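Local coordinates for protein FAD dependent oxidoreductase (Chelativorans sp. BNC1, PDB 6PXS) that is an FAD-dependent iminodiacetate oxidase of the DadA oxidoreductase family, probably oxidising the chelator fragment iminodiacetate with its bound flavin, at residues Gln223-Thr237 and Ala253-Asp267. Sequence-based numbering, arbitrary orientation.
Sequences QKGQIIHLHLPGVAT and AFDDSRVVVGATRED
Val260 lays CG2 over one face of the His229 imidazole, 3.8 Å from the ring centroid and 21° off its normal, a CH-pi contact, while Arg258 CD lies at the ring edge near its plane. The Arg258 guanidinium stands 83° to that ring, with His229 ND1 over one face and Phe254 CG at its edge; the His231 ring has Pro233 N over one face and Asp256 O at its edge. His229–Val260 and His231–Arg258 are non-hydrogen-bonded pairs of antiparallel strands; between them, Leu230 N to Val259 O (2.6 Å) and the return bond from Val259 N to Leu230 O mark a hydrogen-bonded pair. Beyond the strand end, Ser257 OG donates to Val235 O (2.6 Å) at the turn, and Arg161 of a second subunit also bonds that hydroxyl. At the other end of the contact, Glu266 OE1 takes Gln226 NE2 on its syn lone pair (3.0 Å) and Thr264 OG1 on its anti one (3.1 Å). Thr264 OG1 sits between its backbone N and carbonyl carbon (chi1 62°), which points it at Gln226 N (2.8 Å). An alanine in place of Glu266 would probably cost the Thr264 hydroxyl the acceptor for its proton and Gln226 NE2 one of its acceptors, Thr276 OG1 being another. Lys224 NZ bonds Arg274 O and is only near the carboxylate, whose charge it may help balance. These bonds join strand 223-231 to the loop after 258-261, next to Gly225 and Ala263, which touch FAD.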
loop_
_atom_site.group_PDB
_atom_site.type_symbol
_atom_site.label_atom_id
_atom_site.label_comp_id
_atom_site.label_asym_id
_atom_site.label_seq_id
_atom_site.Cartn_x
_atom_site.Cartn_y
_atom_site.Cartn_z
ATOM N N GLN A 223 -14.279 -19.237 3.250
ATOM C CA GLN A 223 -13.713 -19.302 4.596
ATOM C C GLN A 223 -12.535 -18.335 4.629
ATOM O O GLN A 223 -11.458 -18.641 4.108
ATOM C CB GLN A 223 -13.279 -20.720 4.958
ATOM C CG GLN A 223 -12.795 -20.867 6.398
ATOM C CD GLN A 223 -12.169 -22.222 6.678
ATOM O OE1 GLN A 223 -11.234 -22.643 5.996
ATOM N NE2 GLN A 223 -12.683 -22.911 7.689
ATOM N N LYS A 224 -12.744 -17.169 5.233
ATOM C CA LYS A 224 -11.692 -16.166 5.304
ATOM C C LYS A 224 -10.444 -16.739 5.967
ATOM O O LYS A 224 -10.518 -17.587 6.862
ATOM C CB LYS A 224 -12.185 -14.942 6.075
ATOM C CG LYS A 224 -11.132 -13.875 6.311
ATOM C CD LYS A 224 -11.743 -12.656 6.974
ATOM C CE LYS A 224 -10.693 -11.615 7.309
ATOM N NZ LYS A 224 -11.286 -10.436 8.002
ATOM N N GLY A 225 -9.286 -16.271 5.509
ATOM C CA GLY A 225 -8.023 -16.666 6.097
ATOM C C GLY A 225 -6.990 -15.559 6.046
ATOM O O GLY A 225 -6.703 -15.020 4.974
ATOM N N GLN A 226 -6.423 -15.212 7.198
ATOM C CA GLN A 226 -5.385 -14.194 7.287
ATOM C C GLN A 226 -4.038 -14.874 7.487
ATOM O O GLN A 226 -3.905 -15.756 8.341
ATOM C CB GLN A 226 -5.671 -13.224 8.435
ATOM C CG GLN A 226 -7.074 -12.646 8.412
ATOM C CD GLN A 226 -7.312 -11.637 9.516
ATOM O OE1 GLN A 226 -6.415 -10.881 9.888
ATOM N NE2 GLN A 226 -8.526 -11.623 10.053
ATOM N N ILE A 227 -3.043 -14.460 6.706
ATOM C CA ILE A 227 -1.726 -15.085 6.703
ATOM C C ILE A 227 -0.676 -13.986 6.788
ATOM O O ILE A 227 -0.771 -12.976 6.083
ATOM C CB ILE A 227 -1.520 -15.954 5.448
ATOM C CG1 ILE A 227 -0.180 -16.689 5.510
ATOM C CG2 ILE A 227 -1.608 -15.109 4.186
ATOM C CD1 ILE A 227 -0.041 -17.774 4.459
ATOM N N ILE A 228 0.320 -14.181 7.651
ATOM C CA ILE A 228 1.322 -13.161 7.945
ATOM C C ILE A 228 2.617 -13.497 7.221
ATOM O O ILE A 228 3.020 -14.665 7.147
ATOM C CB ILE A 228 1.557 -13.041 9.464
ATOM C CG1 ILE A 228 0.302 -12.494 10.146
ATOM C CG2 ILE A 228 2.763 -12.152 9.744
ATOM C CD1 ILE A 228 0.382 -12.466 11.650
ATOM N N HIS A 229 3.278 -12.467 6.698
ATOM C CA HIS A 229 4.562 -12.600 6.022
ATOM C C HIS A 229 5.607 -11.823 6.808
ATOM O O HIS A 229 5.441 -10.623 7.049
ATOM C CB HIS A 229 4.479 -12.090 4.582
ATOM C CG HIS A 229 3.678 -12.972 3.677
ATOM N ND1 HIS A 229 4.203 -13.540 2.536
ATOM C CD2 HIS A 229 2.393 -13.393 3.750
ATOM C CE1 HIS A 229 3.275 -14.268 1.942
ATOM N NE2 HIS A 229 2.168 -14.197 2.658
ATOM N N LEU A 230 6.678 -12.506 7.202
ATOM C CA LEU A 230 7.751 -11.918 7.988
ATOM C C LEU A 230 9.014 -11.796 7.148
ATOM O O LEU A 230 9.146 -12.413 6.089
ATOM C CB LEU A 230 8.040 -12.756 9.235
ATOM C CG LEU A 230 6.836 -13.071 10.122
ATOM C CD1 LEU A 230 7.267 -13.940 11.287
ATOM C CD2 LEU A 230 6.176 -11.801 10.622
ATOM N N HIS A 231 9.954 -10.995 7.646
ATOM C CA HIS A 231 11.216 -10.751 6.963
ATOM C C HIS A 231 12.343 -10.774 7.982
ATOM O O HIS A 231 12.283 -10.065 8.991
ATOM C CB HIS A 231 11.185 -9.408 6.223
ATOM C CG HIS A 231 12.457 -9.079 5.508
ATOM N ND1 HIS A 231 12.950 -9.844 4.473
ATOM C CD2 HIS A 231 13.334 -8.060 5.674
ATOM C CE1 HIS A 231 14.077 -9.313 4.034
ATOM N NE2 HIS A 231 14.334 -8.231 4.747
ATOM N N LEU A 232 13.364 -11.593 7.719
ATOM C CA LEU A 232 14.528 -11.733 8.591
ATOM C C LEU A 232 15.729 -11.073 7.922
ATOM O O LEU A 232 16.522 -11.755 7.257
ATOM C CB LEU A 232 14.816 -13.208 8.883
ATOM C CG LEU A 232 13.906 -13.936 9.876
ATOM C CD1 LEU A 232 13.993 -13.292 11.253
ATOM C CD2 LEU A 232 12.467 -13.971 9.383
ATOM N N PRO A 233 15.923 -9.752 8.081
ATOM C CA PRO A 233 16.961 -9.058 7.301
ATOM C C PRO A 233 18.337 -9.698 7.405
ATOM O O PRO A 233 18.909 -9.803 8.495
ATOM C CB PRO A 233 16.959 -7.641 7.891
ATOM C CG PRO A 233 16.289 -7.764 9.215
ATOM C CD PRO A 233 15.281 -8.853 9.055
ATOM N N GLY A 234 18.869 -10.134 6.265
ATOM C CA GLY A 234 20.206 -10.691 6.224
ATOM C C GLY A 234 20.319 -12.114 6.720
ATOM O O GLY A 234 21.353 -12.481 7.286
ATOM N N VAL A 235 19.291 -12.933 6.513
ATOM C CA VAL A 235 19.254 -14.304 7.006
ATOM C C VAL A 235 18.997 -15.234 5.831
ATOM O O VAL A 235 18.023 -15.053 5.091
ATOM C CB VAL A 235 18.174 -14.481 8.089
ATOM C CG1 VAL A 235 18.120 -15.927 8.562
ATOM C CG2 VAL A 235 18.440 -13.538 9.250
ATOM N N ALA A 236 19.865 -16.230 5.667
ATOM C CA ALA A 236 19.725 -17.210 4.595
ATOM C C ALA A 236 18.684 -18.248 5.003
ATOM O O ALA A 236 18.898 -19.019 5.943
ATOM C CB ALA A 236 21.071 -17.865 4.297
ATOM N N THR A 237 17.555 -18.268 4.290
ATOM C CA THR A 237 16.449 -19.168 4.593
ATOM C C THR A 237 16.163 -20.168 3.480
ATOM O O THR A 237 15.213 -20.951 3.604
ATOM C CB THR A 237 15.176 -18.359 4.879
ATOM O OG1 THR A 237 14.864 -17.530 3.751
ATOM C CG2 THR A 237 15.364 -17.482 6.106
ATOM N N ALA A 253 9.358 -20.950 5.000
ATOM C CA ALA A 253 10.328 -19.931 4.631
ATOM C C ALA A 253 10.564 -19.949 3.129
ATOM O O ALA A 253 10.465 -20.995 2.481
ATOM C CB ALA A 253 11.660 -20.138 5.357
ATOM N N PHE A 254 10.882 -18.777 2.585
ATOM C CA PHE A 254 11.238 -18.620 1.184
ATOM C C PHE A 254 12.648 -18.047 1.075
ATOM O O PHE A 254 13.265 -17.656 2.069
ATOM C CB PHE A 254 10.227 -17.728 0.455
ATOM C CG PHE A 254 8.869 -18.354 0.306
ATOM C CD1 PHE A 254 8.673 -19.415 -0.562
ATOM C CD2 PHE A 254 7.788 -17.882 1.031
ATOM C CE1 PHE A 254 7.424 -19.995 -0.703
ATOM C CE2 PHE A 254 6.536 -18.457 0.895
ATOM C CZ PHE A 254 6.356 -19.514 0.027
ATOM N N ASP A 255 13.149 -17.993 -0.162
ATOM C CA ASP A 255 14.565 -17.699 -0.378
ATOM C C ASP A 255 14.935 -16.296 0.091
ATOM O O ASP A 255 16.018 -16.090 0.652
ATOM C CB ASP A 255 14.917 -17.869 -1.857
ATOM C CG ASP A 255 15.057 -19.326 -2.264
ATOM O OD1 ASP A 255 15.409 -20.160 -1.405
ATOM O OD2 ASP A 255 14.825 -19.636 -3.450
ATOM N N ASP A 256 14.061 -15.314 -0.131
ATOM C CA ASP A 256 14.417 -13.929 0.159
ATOM C C ASP A 256 14.183 -13.590 1.626
ATOM O O ASP A 256 13.485 -12.621 1.942
ATOM C CB ASP A 256 13.625 -12.974 -0.739
ATOM C CG ASP A 256 14.109 -11.536 -0.633
ATOM O OD1 ASP A 256 14.996 -11.262 0.202
ATOM O OD2 ASP A 256 13.603 -10.679 -1.387
ATOM N N SER A 257 14.767 -14.378 2.528
ATOM C CA SER A 257 14.738 -14.082 3.961
ATOM C C SER A 257 13.312 -13.850 4.455
ATOM O O SER A 257 13.072 -13.043 5.357
ATOM C CB SER A 257 15.617 -12.871 4.284
ATOM O OG SER A 257 16.940 -13.050 3.805
ATOM N N ARG A 258 12.356 -14.563 3.870
ATOM C CA ARG A 258 10.942 -14.384 4.165
ATOM C C ARG A 258 10.398 -15.617 4.872
ATOM O O ARG A 258 10.700 -16.750 4.485
ATOM C CB ARG A 258 10.152 -14.122 2.879
ATOM C CG ARG A 258 8.730 -13.642 3.108
ATOM C CD ARG A 258 8.084 -13.178 1.810
ATOM N NE ARG A 258 7.950 -14.266 0.844
ATOM C CZ ARG A 258 7.404 -14.135 -0.362
ATOM N NH1 ARG A 258 6.935 -12.960 -0.762
ATOM N NH2 ARG A 258 7.325 -15.184 -1.170
ATOM N N VAL A 259 9.599 -15.390 5.911
ATOM C CA VAL A 259 8.948 -16.456 6.662
ATOM C C VAL A 259 7.459 -16.151 6.729
ATOM O O VAL A 259 7.067 -15.035 7.087
ATOM C CB VAL A 259 9.534 -16.604 8.079
ATOM C CG1 VAL A 259 8.790 -17.678 8.854
ATOM C CG2 VAL A 259 11.017 -16.929 8.008
ATOM N N VAL A 260 6.637 -17.140 6.386
ATOM C CA VAL A 260 5.184 -17.024 6.417
ATOM C C VAL A 260 4.662 -17.878 7.562
ATOM O O VAL A 260 5.202 -18.956 7.834
ATOM C CB VAL A 260 4.562 -17.457 5.074
ATOM C CG1 VAL A 260 3.064 -17.213 5.075
ATOM C CG2 VAL A 260 5.234 -16.722 3.919
ATOM N N VAL A 261 3.612 -17.401 8.230
ATOM C CA VAL A 261 3.097 -18.050 9.429
ATOM C C VAL A 261 1.645 -18.458 9.210
ATOM O O VAL A 261 0.893 -17.804 8.480
ATOM C CB VAL A 261 3.230 -17.137 10.666
ATOM C CG1 VAL A 261 2.850 -17.893 11.930
ATOM C CG2 VAL A 261 4.647 -16.604 10.773
ATOM N N GLY A 262 1.254 -19.548 9.877
ATOM C CA GLY A 262 -0.033 -20.192 9.689
ATOM C C GLY A 262 -1.217 -19.252 9.667
ATOM O O GLY A 262 -1.176 -18.172 10.261
ATOM N N ALA A 263 -2.284 -19.660 8.990
ATOM C CA ALA A 263 -3.409 -18.786 8.707
ATOM C C ALA A 263 -4.578 -19.057 9.648
ATOM O O ALA A 263 -4.638 -20.071 10.346
ATOM C CB ALA A 263 -3.856 -18.953 7.251
ATOM N N THR A 264 -5.521 -18.118 9.650
ATOM C CA THR A 264 -6.760 -18.259 10.394
ATOM C C THR A 264 -7.763 -19.073 9.585
ATOM O O THR A 264 -7.606 -19.278 8.380
ATOM C CB THR A 264 -7.349 -16.886 10.726
ATOM O OG1 THR A 264 -7.661 -16.187 9.513
ATOM C CG2 THR A 264 -6.364 -16.056 11.539
ATOM N N ARG A 265 -8.811 -19.539 10.267
ATOM C CA ARG A 265 -9.865 -20.345 9.639
ATOM C C ARG A 265 -11.201 -19.830 10.172
ATOM O O ARG A 265 -11.718 -20.325 11.177
ATOM C CB ARG A 265 -9.661 -21.826 9.927
ATOM C CG ARG A 265 -8.373 -22.366 9.326
ATOM C CD ARG A 265 -7.954 -23.704 9.907
ATOM N NE ARG A 265 -6.621 -24.070 9.436
ATOM C CZ ARG A 265 -6.356 -24.523 8.213
ATOM N NH1 ARG A 265 -5.109 -24.823 7.872
ATOM N NH2 ARG A 265 -7.333 -24.674 7.326
ATOM N N GLU A 266 -11.761 -18.845 9.473
ATOM C CA GLU A 266 -12.918 -18.089 9.950
ATOM C C GLU A 266 -14.158 -18.552 9.192
ATOM O O GLU A 266 -14.393 -18.143 8.052
ATOM C CB GLU A 266 -12.675 -16.593 9.776
ATOM C CG GLU A 266 -11.449 -16.083 10.527
ATOM C CD GLU A 266 -11.172 -14.610 10.286
ATOM O OE1 GLU A 266 -10.006 -14.266 10.000
ATOM O OE2 GLU A 266 -12.116 -13.797 10.380
ATOM N N ASP A 267 -14.952 -19.406 9.833
ATOM C CA ASP A 267 -16.202 -19.865 9.244
ATOM C C ASP A 267 -17.247 -18.756 9.275
ATOM O O ASP A 267 -17.219 -17.866 10.130
ATOM C CB ASP A 267 -16.728 -21.091 9.992
ATOM C CG ASP A 267 -15.917 -22.337 9.713
ATOM O OD1 ASP A 267 -15.564 -22.561 8.536
ATOM O OD2 ASP A 267 -15.631 -23.090 10.669
HETATM O O HOH W 1 18.087 -17.405 1.493
#